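Local coordinates for protein alpha-/beta-galactoside alpha-2,3-sialyltransferase (Photobacterium phosphoreum, PDB 2ZWI) that probably transfers sialic acid from a CMP-linked donor onto galactosides in alpha-2,3 linkage, and binds cytidine monophosphate and zinc, at residues L84-V89 against E157-F162; N91-I96 against I105-Y110; F162-P167 against K188-N193. All coordinates share one frame; numbering follows the deposited sequence. Where two conformers were deposited one is given.

All three contacts belong to the half of the molecule built round the parallel sheet that contains strand 104-110. Contact 1 and contact 2 share helix 86-98 and have centres about 10 Å apart; the chain between the two segments of contact 1 contains the whole of contact 2. Contact 3 shares F162 with contact 1, their centres being about 12 Å apart. Across the groups, F162 CG is 3.7 Å from F109 CE2, and L107 N lies 2.8 Å from P167 O, a probable hydrogen bond. Contact 1 comes nearest to the nucleotide, the L84 side chain standing about 10 Å from cytidine monophosphate; contacts 2 and 3 are remote from the annotated sites.

Contact 1 of 3, residues L84-V89 against E157-F162; sequences LWAVDV and ENIYGF
A86 faces I159 and F162 from the first turn of helix 86-98, and its methyl group is the centre of an apolar contact. A86 CB lies 3.9 Å from F162 CE2 and 4.1 Å from CZ of the same ring, approaching the ring obliquely at the far end of the side chain. The same methyl is 4.1 Å from I159 CG2. In I159, CG1 sits between the backbone N and the carbonyl carbon (chi1 69°), which sets CG2 beside the N, and the extended outer torsion (179°) carries CD1 to within 4.3 Å of L84 CA. One isoleucine thus reaches both the helix start and the turn before it. Beneath the contact, A86 also rests on F109 and F162 on L107, both of strand 104-110.

The polar groups are engaged separately on each side. D88 N bonds to W85 O as the helix begins, while G161 N bonds to N158 O (3.0 Å) where helix 156-159 runs out. Beyond the two segments, Y170 OH bonds to both I159 O and F162 N, bridging the turn that presents the two large side chains, and N154 ND2 bonds to L84 O.

The arrangement packs the loop and helix start that follow strand 74-82 against the end of a later short helix. Such layering of helices on a parallel sheet is typical of the Rossmann-like domains of GT-B glycosyltransferases.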
loop_
_atom_site.group_PDB
_atom_site.type_symbol
_atom_site.label_atom_id
_atom_site.label_comp_id
_atom_site.label_asym_id
_atom_site.label_seq_id
_atom_site.Cartn_x
_atom_site.Cartn_y
_atom_site.Cartn_z
ATOM N N LEU A 84 -3.548 8.281 1.895
ATOM C CA LEU A 84 -3.633 8.679 3.300
ATOM C C LEU A 84 -2.870 9.995 3.543
ATOM O O LEU A 84 -3.325 10.864 4.271
ATOM C CB LEU A 84 -3.074 7.578 4.211
ATOM C CG LEU A 84 -3.233 7.759 5.729
ATOM C CD1 LEU A 84 -4.715 7.797 6.119
ATOM C CD2 LEU A 84 -2.503 6.642 6.448
ATOM N N TRP A 85 -1.708 10.112 2.908
ATOM C CA TRP A 85 -0.836 11.266 3.043
ATOM C C TRP A 85 -1.016 12.252 1.891
ATOM O O TRP A 85 -0.058 12.861 1.415
ATOM C CB TRP A 85 0.614 10.786 3.151
ATOM C CG TRP A 85 0.849 10.025 4.418
ATOM C CD1 TRP A 85 1.085 8.684 4.547
ATOM C CD2 TRP A 85 0.821 10.559 5.745
ATOM N NE1 TRP A 85 1.231 8.357 5.875
ATOM C CE2 TRP A 85 1.073 9.491 6.630
ATOM C CE3 TRP A 85 0.620 11.845 6.271
ATOM C CZ2 TRP A 85 1.129 9.665 8.013
ATOM C CZ3 TRP A 85 0.680 12.023 7.646
ATOM C CH2 TRP A 85 0.933 10.937 8.504
ATOM N N ALA A 86 -2.262 12.419 1.456
ATOM C CA ALA A 86 -2.584 13.387 0.404
ATOM C C ALA A 86 -2.070 14.790 0.757
ATOM O O ALA A 86 -1.859 15.610 -0.131
ATOM C CB ALA A 86 -4.094 13.424 0.153
ATOM N N VAL A 87 -1.866 15.055 2.049
ATOM C CA VAL A 87 -1.296 16.345 2.495
ATOM C C VAL A 87 0.013 16.695 1.763
ATOM O O VAL A 87 0.261 17.862 1.454
ATOM C CB VAL A 87 -1.081 16.406 4.051
ATOM C CG1 VAL A 87 0.019 15.456 4.500
ATOM C CG2 VAL A 87 -0.786 17.846 4.512
ATOM N N ASP A 88 0.848 15.693 1.498
ATOM C CA ASP A 88 2.087 15.932 0.767
ATOM C C ASP A 88 1.806 16.420 -0.654
ATOM O O ASP A 88 2.447 17.354 -1.113
ATOM C CB ASP A 88 2.978 14.689 0.758
ATOM C CG ASP A 88 3.457 14.302 2.148
ATOM O OD1 ASP A 88 3.691 13.103 2.364
ATOM O OD2 ASP A 88 3.605 15.185 3.023
ATOM N N VAL A 89 0.841 15.814 -1.347
ATOM C CA VAL A 89 0.498 16.328 -2.683
ATOM C C VAL A 89 -0.222 17.691 -2.633
ATOM O O VAL A 89 0.008 18.529 -3.496
ATOM C CB VAL A 89 -0.108 15.252 -3.701
ATOM C CG1 VAL A 89 -0.228 13.858 -3.103
ATOM C CG2 VAL A 89 -1.377 15.731 -4.403
ATOM N N GLU A 157 -13.659 11.677 2.810
ATOM C CA GLU A 157 -14.245 12.572 1.813
ATOM C C GLU A 157 -13.210 13.507 1.155
ATOM O O GLU A 157 -13.358 13.882 -0.014
ATOM C CB GLU A 157 -15.434 13.348 2.407
ATOM C CG GLU A 157 -15.101 14.339 3.549
ATOM C CD GLU A 157 -15.140 13.726 4.944
ATOM O OE1 GLU A 157 -15.053 12.482 5.099
ATOM O OE2 GLU A 157 -15.248 14.505 5.906
ATOM N N ASN A 158 -12.166 13.862 1.903
ATOM C CA ASN A 158 -11.103 14.748 1.412
ATOM C C ASN A 158 -10.069 14.030 0.573
ATOM O O ASN A 158 -9.802 14.431 -0.563
ATOM C CB ASN A 158 -10.411 15.471 2.581
ATOM C CG ASN A 158 -11.275 16.573 3.177
ATOM O OD1 ASN A 158 -12.326 16.904 2.642
ATOM N ND2 ASN A 158 -10.822 17.151 4.284
ATOM N N ILE A 159 -9.492 12.968 1.130
ATOM C CA ILE A 159 -8.445 12.214 0.427
ATOM C C ILE A 159 -8.967 11.559 -0.856
ATOM O O ILE A 159 -8.241 11.494 -1.836
ATOM C CB ILE A 159 -7.689 11.224 1.355
ATOM C CG1 ILE A 159 -8.580 10.050 1.791
ATOM C CG2 ILE A 159 -7.134 11.968 2.570
ATOM C CD1 ILE A 159 -7.877 9.031 2.684
ATOM N N TYR A 160 -10.231 11.125 -0.859
ATOM C CA TYR A 160 -10.844 10.616 -2.092
ATOM C C TYR A 160 -11.627 11.672 -2.895
ATOM O O TYR A 160 -12.424 11.327 -3.785
ATOM C CB TYR A 160 -11.701 9.365 -1.816
ATOM C CG TYR A 160 -10.897 8.116 -1.498
ATOM C CD1 TYR A 160 -10.135 7.485 -2.485
ATOM C CD2 TYR A 160 -10.906 7.559 -0.219
ATOM C CE1 TYR A 160 -9.386 6.332 -2.203
ATOM C CE2 TYR A 160 -10.178 6.398 0.071
ATOM C CZ TYR A 160 -9.416 5.791 -0.930
ATOM O OH TYR A 160 -8.685 4.653 -0.654
ATOM N N GLY A 161 -11.387 12.956 -2.611
ATOM C CA GLY A 161 -12.212 14.016 -3.187
ATOM C C GLY A 161 -11.538 14.935 -4.193
ATOM O O GLY A 161 -12.128 15.946 -4.591
ATOM N N PHE A 162 -10.323 14.583 -4.619
ATOM C CA PHE A 162 -9.516 15.457 -5.491
ATOM C C PHE A 162 -9.965 15.490 -6.953
ATOM O O PHE A 162 -9.670 16.463 -7.659
ATOM C CB PHE A 162 -8.029 15.067 -5.442
ATOM C CG PHE A 162 -7.301 15.540 -4.212
ATOM C CD1 PHE A 162 -6.399 16.597 -4.289
ATOM C CD2 PHE A 162 -7.499 14.907 -2.977
ATOM C CE1 PHE A 162 -5.712 17.041 -3.155
ATOM C CE2 PHE A 162 -6.817 15.336 -1.835
ATOM C CZ PHE A 162 -5.922 16.403 -1.919
#

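Contact 2 of 3, residues N91-I96 against I105-Y110; sequences NIIKSI and IELNFY
No ring or amide enters the contact in which I93 and I96 meet I105 and L107; the flat group beside it is the ring of Y166, which touches I93, I105 and L107, all three lying on the same side of the ring plane. Farther along the strand, the ring of F109 meets that of Y170 with their planes only about 15° apart, and it also meets the F162 ring and the side chain of V89.

Between the segments the meeting is wholly aliphatic. I105 CD1 is the shared point: it lies 3.8 Å from I96 CG2 and 4.1 Å from I93 CG2. I96 and I105 reach toward each other tip to tip, whereas I93 crosses I105 obliquely. The longer branch of I93 serves the other partner: CG1 beside the backbone N and an extended outer torsion (chi2 169°) carry CD1 across to L107, where it is 3.9 Å from CD2 and 4.1 Å from CD1. These two side chains cross at about a right angle, and one methyl of I93 touches both branches of the leucine.

The segment axes run nearly antiparallel, at 174° and 10.8 Å, as expected where a helix returns along the sheet in a beta-alpha-beta crossover, here 74-82, 86-98 and 104-110. With only aliphatic carbons touching, the contact depends on dispersion and on excluding water.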
loop_
_atom_site.group_PDB
_atom_site.type_symbol
_atom_site.label_atom_id
_atom_site.label_comp_id
_atom_site.label_asym_id
_atom_site.label_seq_id
_atom_site.Cartn_x
_atom_site.Cartn_y
_atom_site.Cartn_z
ATOM N N ASN A 91 0.556 20.151 -0.630
ATOM C CA ASN A 91 1.639 21.128 -0.542
ATOM C C ASN A 91 2.427 21.290 -1.850
ATOM O O ASN A 91 2.933 22.371 -2.142
ATOM C CB ASN A 91 2.564 20.790 0.628
ATOM C CG ASN A 91 2.029 21.305 1.950
ATOM O OD1 ASN A 91 2.219 22.478 2.290
ATOM N ND2 ASN A 91 1.346 20.436 2.704
ATOM N N ILE A 92 2.512 20.214 -2.633
ATOM C CA ILE A 92 3.086 20.294 -3.971
ATOM C C ILE A 92 2.164 21.101 -4.898
ATOM O O ILE A 92 2.628 22.010 -5.596
ATOM C CB ILE A 92 3.443 18.886 -4.546
ATOM C CG1 ILE A 92 4.559 18.239 -3.710
ATOM C CG2 ILE A 92 3.881 18.997 -6.026
ATOM C CD1 ILE A 92 4.634 16.686 -3.781
ATOM N N ILE A 93 0.862 20.803 -4.878
ATOM C CA ILE A 93 -0.115 21.580 -5.664
ATOM C C ILE A 93 -0.100 23.075 -5.297
ATOM O O ILE A 93 -0.076 23.946 -6.175
ATOM C CB ILE A 93 -1.568 21.038 -5.528
ATOM C CG1 ILE A 93 -1.687 19.598 -6.066
ATOM C CG2 ILE A 93 -2.538 21.947 -6.275
ATOM C CD1 ILE A 93 -3.033 18.891 -5.708
ATOM N N LYS A 94 -0.147 23.355 -3.996
ATOM C CA LYS A 94 -0.037 24.712 -3.457
ATOM C C LYS A 94 1.149 25.479 -4.074
ATOM O O LYS A 94 0.990 26.606 -4.540
ATOM C CB LYS A 94 0.076 24.632 -1.923
ATOM C CG LYS A 94 0.178 25.964 -1.161
ATOM C CD LYS A 94 -0.534 25.832 0.198
ATOM C CE LYS A 94 0.405 25.563 1.364
ATOM N NZ LYS A 94 0.394 26.728 2.340
ATOM N N SER A 95 2.321 24.845 -4.105
ATOM C CA SER A 95 3.543 25.486 -4.599
ATOM C C SER A 95 3.482 25.776 -6.104
ATOM O O SER A 95 3.874 26.858 -6.544
ATOM C CB SER A 95 4.770 24.637 -4.262
ATOM O OG SER A 95 4.812 24.327 -2.876
ATOM N N ILE A 96 2.985 24.812 -6.883
ATOM C CA ILE A 96 2.778 24.986 -8.333
ATOM C C ILE A 96 1.786 26.116 -8.664
ATOM O O ILE A 96 2.094 26.992 -9.491
ATOM C CB ILE A 96 2.300 23.667 -9.015
ATOM C CG1 ILE A 96 3.356 22.568 -8.885
ATOM C CG2 ILE A 96 1.945 23.912 -10.493
ATOM C CD1 ILE A 96 2.853 21.191 -9.268
ATOM N N ILE A 105 -2.104 20.280 -13.952
ATOM C CA ILE A 105 -1.802 19.312 -12.885
ATOM C C ILE A 105 -2.714 18.096 -12.991
ATOM O O ILE A 105 -3.927 18.232 -13.109
ATOM C CB ILE A 105 -1.942 19.922 -11.463
ATOM C CG1 ILE A 105 -0.917 21.038 -11.247
ATOM C CG2 ILE A 105 -1.768 18.840 -10.392
ATOM C CD1 ILE A 105 -1.294 22.030 -10.150
ATOM N N GLU A 106 -2.111 16.913 -12.956
ATOM C CA GLU A 106 -2.839 15.646 -12.929
ATOM C C GLU A 106 -2.339 14.814 -11.760
ATOM O O GLU A 106 -1.164 14.896 -11.396
ATOM C CB GLU A 106 -2.655 14.891 -14.247
ATOM C CG GLU A 106 -3.304 15.622 -15.418
ATOM C CD GLU A 106 -3.228 14.863 -16.727
ATOM O OE1 GLU A 106 -3.617 15.451 -17.768
ATOM O OE2 GLU A 106 -2.790 13.692 -16.721
ATOM N N LEU A 107 -3.227 14.016 -11.177
ATOM C CA LEU A 107 -2.939 13.332 -9.910
ATOM C C LEU A 107 -3.138 11.830 -10.001
ATOM O O LEU A 107 -4.115 11.367 -10.582
ATOM C CB LEU A 107 -3.825 13.876 -8.781
ATOM C CG LEU A 107 -3.855 15.393 -8.549
ATOM C CD1 LEU A 107 -4.903 15.754 -7.531
ATOM C CD2 LEU A 107 -2.472 15.921 -8.123
ATOM N N ASN A 108 -2.201 11.086 -9.423
ATOM C CA ASN A 108 -2.348 9.653 -9.189
ATOM C C ASN A 108 -2.125 9.379 -7.702
ATOM O O ASN A 108 -1.005 9.579 -7.201
ATOM C CB ASN A 108 -1.328 8.859 -10.021
ATOM C CG ASN A 108 -1.552 9.003 -11.521
ATOM O OD1 ASN A 108 -0.748 9.623 -12.229
ATOM N ND2 ASN A 108 -2.646 8.443 -12.010
ATOM N N PHE A 109 -3.178 8.940 -7.006
ATOM C CA PHE A 109 -3.087 8.558 -5.595
ATOM C C PHE A 109 -3.070 7.026 -5.434
ATOM O O PHE A 109 -3.914 6.325 -5.989
ATOM C CB PHE A 109 -4.262 9.123 -4.788
ATOM C CG PHE A 109 -4.209 10.613 -4.561
ATOM C CD1 PHE A 109 -3.447 11.150 -3.518
ATOM C CD2 PHE A 109 -4.945 11.480 -5.368
ATOM C CE1 PHE A 109 -3.397 12.541 -3.295
ATOM C CE2 PHE A 109 -4.918 12.867 -5.147
ATOM C CZ PHE A 109 -4.136 13.396 -4.107
ATOM N N TYR A 110 -2.106 6.519 -4.681
ATOM C CA TYR A 110 -1.989 5.098 -4.379
ATOM C C TYR A 110 -2.287 4.856 -2.906
ATOM O O TYR A 110 -1.687 5.509 -2.051
ATOM C CB TYR A 110 -0.562 4.631 -4.686
ATOM C CG TYR A 110 -0.212 4.688 -6.153
ATOM C CD1 TYR A 110 0.195 5.885 -6.754
ATOM C CD2 TYR A 110 -0.293 3.548 -6.939
ATOM C CE1 TYR A 110 0.508 5.936 -8.110
ATOM C CE2 TYR A 110 0.020 3.588 -8.303
ATOM C CZ TYR A 110 0.409 4.775 -8.868
ATOM O OH TYR A 110 0.712 4.786 -10.189
#

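Contact 3 of 3, residues F162-P167 against K188-N193; sequences FSQLYP and KRVISN
V190, S163 and Q164 contribute most of the buried surface here, where the loop leading into strand 168-172 of the Rossmann-like sheet packs against helix 185-191, which follows that strand. V190 is the most covered of the three. Its CG1 lies 4.2 Å from Q164 CG, with the amide carbon of the glutamine close behind, while the amide nitrogen is held elsewhere: Q164 NE2 bonds to G161 O and to S138 OG. The first torsion of Q164 (chi1 -63°) places CG where it meets the valine.

S163 points from the loop toward V190 and I191. With OG placed between the backbone N and the carbonyl carbon (chi1 79°), the hydroxyl approaches V190 O to 3.5 Å. The neighbouring I191 adds a smaller area through CG2, while the rest of its side chain leads off toward Y160 and F178.

The loop keeps its shape through a doubly used carbonyl: F162 O accepts from L165 N at 2.8 Å and from Y166 N at 3.0 Å. This tight turn carries S163, which points at the helix, and Q164, whose CG meets V190. On its other flank the loop is tied to helix 86-98, where Y166 OH is bonded to E97 OE2. At the buried end of the contact, I191 CG2 rests 4.0 Å from S163 OG.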
loop_
_atom_site.group_PDB
_atom_site.type_symbol
_atom_site.label_atom_id
_atom_site.label_comp_id
_atom_site.label_asym_id
_atom_site.label_seq_id
_atom_site.Cartn_x
_atom_site.Cartn_y
_atom_site.Cartn_z
ATOM N N PHE A 162 -10.323 14.583 -4.619
ATOM C CA PHE A 162 -9.516 15.457 -5.491
ATOM C C PHE A 162 -9.965 15.490 -6.953
ATOM O O PHE A 162 -9.670 16.463 -7.659
ATOM C CB PHE A 162 -8.029 15.067 -5.442
ATOM C CG PHE A 162 -7.301 15.540 -4.212
ATOM C CD1 PHE A 162 -6.399 16.597 -4.289
ATOM C CD2 PHE A 162 -7.499 14.907 -2.977
ATOM C CE1 PHE A 162 -5.712 17.041 -3.155
ATOM C CE2 PHE A 162 -6.817 15.336 -1.835
ATOM C CZ PHE A 162 -5.922 16.403 -1.919
ATOM N N SER A 163 -10.650 14.440 -7.426
ATOM C CA SER A 163 -11.131 14.435 -8.826
ATOM C C SER A 163 -12.164 15.551 -9.109
ATOM O O SER A 163 -12.458 15.861 -10.272
ATOM C CB SER A 163 -11.655 13.058 -9.244
ATOM O OG SER A 163 -12.964 12.818 -8.742
ATOM N N GLN A 164 -12.697 16.150 -8.040
ATOM C CA GLN A 164 -13.530 17.351 -8.151
ATOM C C GLN A 164 -12.725 18.569 -8.611
ATOM O O GLN A 164 -13.289 19.524 -9.140
ATOM C CB GLN A 164 -14.214 17.654 -6.807
ATOM C CG GLN A 164 -15.171 16.558 -6.338
ATOM C CD GLN A 164 -15.650 16.744 -4.900
ATOM O OE1 GLN A 164 -16.828 17.005 -4.662
ATOM N NE2 GLN A 164 -14.739 16.604 -3.936
ATOM N N LEU A 165 -11.409 18.532 -8.408
ATOM C CA LEU A 165 -10.551 19.692 -8.671
ATOM C C LEU A 165 -9.577 19.510 -9.823
ATOM O O LEU A 165 -9.278 20.476 -10.536
ATOM C CB LEU A 165 -9.758 20.078 -7.418
ATOM C CG LEU A 165 -10.414 20.796 -6.232
ATOM C CD1 LEU A 165 -11.198 22.013 -6.695
ATOM C CD2 LEU A 165 -11.289 19.856 -5.449
ATOM N N TYR A 166 -9.055 18.291 -9.971
ATOM C CA TYR A 166 -8.027 17.985 -10.958
ATOM C C TYR A 166 -8.304 16.625 -11.601
ATOM O O TYR A 166 -8.962 15.777 -10.987
ATOM C CB TYR A 166 -6.634 17.950 -10.293
ATOM C CG TYR A 166 -6.243 19.246 -9.610
ATOM C CD1 TYR A 166 -6.545 19.465 -8.267
ATOM C CD2 TYR A 166 -5.580 20.253 -10.313
ATOM C CE1 TYR A 166 -6.196 20.663 -7.635
ATOM C CE2 TYR A 166 -5.228 21.461 -9.694
ATOM C CZ TYR A 166 -5.541 21.651 -8.354
ATOM O OH TYR A 166 -5.202 22.828 -7.734
ATOM N N PRO A 167 -7.803 16.412 -12.836
ATOM C CA PRO A 167 -7.777 15.049 -13.374
ATOM C C PRO A 167 -7.020 14.155 -12.388
ATOM O O PRO A 167 -5.839 14.402 -12.103
ATOM C CB PRO A 167 -7.003 15.192 -14.686
ATOM C CG PRO A 167 -7.218 16.630 -15.093
ATOM C CD PRO A 167 -7.241 17.397 -13.787
ATOM N N LYS A 188 -18.880 6.526 -4.167
ATOM C CA LYS A 188 -18.751 5.898 -5.486
ATOM C C LYS A 188 -19.097 6.894 -6.598
ATOM O O LYS A 188 -18.373 6.994 -7.601
ATOM C CB LYS A 188 -19.626 4.631 -5.569
ATOM C CG LYS A 188 -19.659 3.907 -6.925
ATOM C CD LYS A 188 -18.281 3.417 -7.371
ATOM C CE LYS A 188 -18.402 2.462 -8.557
ATOM N NZ LYS A 188 -17.077 1.984 -9.046
ATOM N N ARG A 189 -20.182 7.646 -6.407
ATOM C CA ARG A 189 -20.608 8.646 -7.385
ATOM C C ARG A 189 -19.539 9.680 -7.672
ATOM O O ARG A 189 -19.444 10.164 -8.786
ATOM C CB ARG A 189 -21.875 9.360 -6.929
ATOM C CG ARG A 189 -23.158 8.760 -7.482
ATOM C CD ARG A 189 -24.326 9.735 -7.316
ATOM N NE ARG A 189 -24.330 10.297 -5.974
ATOM C CZ ARG A 189 -25.017 9.795 -4.952
ATOM N NH1 ARG A 189 -25.793 8.726 -5.121
ATOM N NH2 ARG A 189 -24.945 10.385 -3.769
ATOM N N VAL A 190 -18.764 10.044 -6.656
ATOM C CA VAL A 190 -17.679 11.000 -6.817
ATOM C C VAL A 190 -16.548 10.427 -7.695
ATOM O O VAL A 190 -16.061 11.103 -8.616
ATOM C CB VAL A 190 -17.141 11.474 -5.450
ATOM C CG1 VAL A 190 -16.051 12.513 -5.627
ATOM C CG2 VAL A 190 -18.294 12.025 -4.586
ATOM N N ILE A 191 -16.166 9.175 -7.445
ATOM C CA ILE A 191 -14.954 8.622 -8.060
ATOM C C ILE A 191 -15.104 7.434 -9.038
ATOM O O ILE A 191 -14.102 6.859 -9.450
ATOM C CB ILE A 191 -13.892 8.277 -6.969
ATOM C CG1 ILE A 191 -14.494 7.363 -5.894
ATOM C CG2 ILE A 191 -13.325 9.563 -6.365
ATOM C CD1 ILE A 191 -13.518 6.996 -4.749
ATOM N N SER A 192 -16.327 7.081 -9.435
ATOM C CA SER A 192 -16.538 5.837 -10.207
ATOM C C SER A 192 -15.719 5.764 -11.506
ATOM O O SER A 192 -15.246 4.680 -11.886
ATOM C CB SER A 192 -18.035 5.561 -10.468
ATOM O OG SER A 192 -18.632 6.553 -11.289
ATOM N N ASN A 193 -15.532 6.910 -12.160
ATOM C CA ASN A 193 -14.719 6.971 -13.383
ATOM C C ASN A 193 -13.224 7.208 -13.134
ATOM O O ASN A 193 -12.424 7.245 -14.078
ATOM C CB ASN A 193 -15.256 8.048 -14.326
ATOM C CG ASN A 193 -16.604 7.695 -14.897
ATOM O OD1 ASN A 193 -16.880 6.530 -15.214
ATOM N ND2 ASN A 193 -17.452 8.698 -15.047
#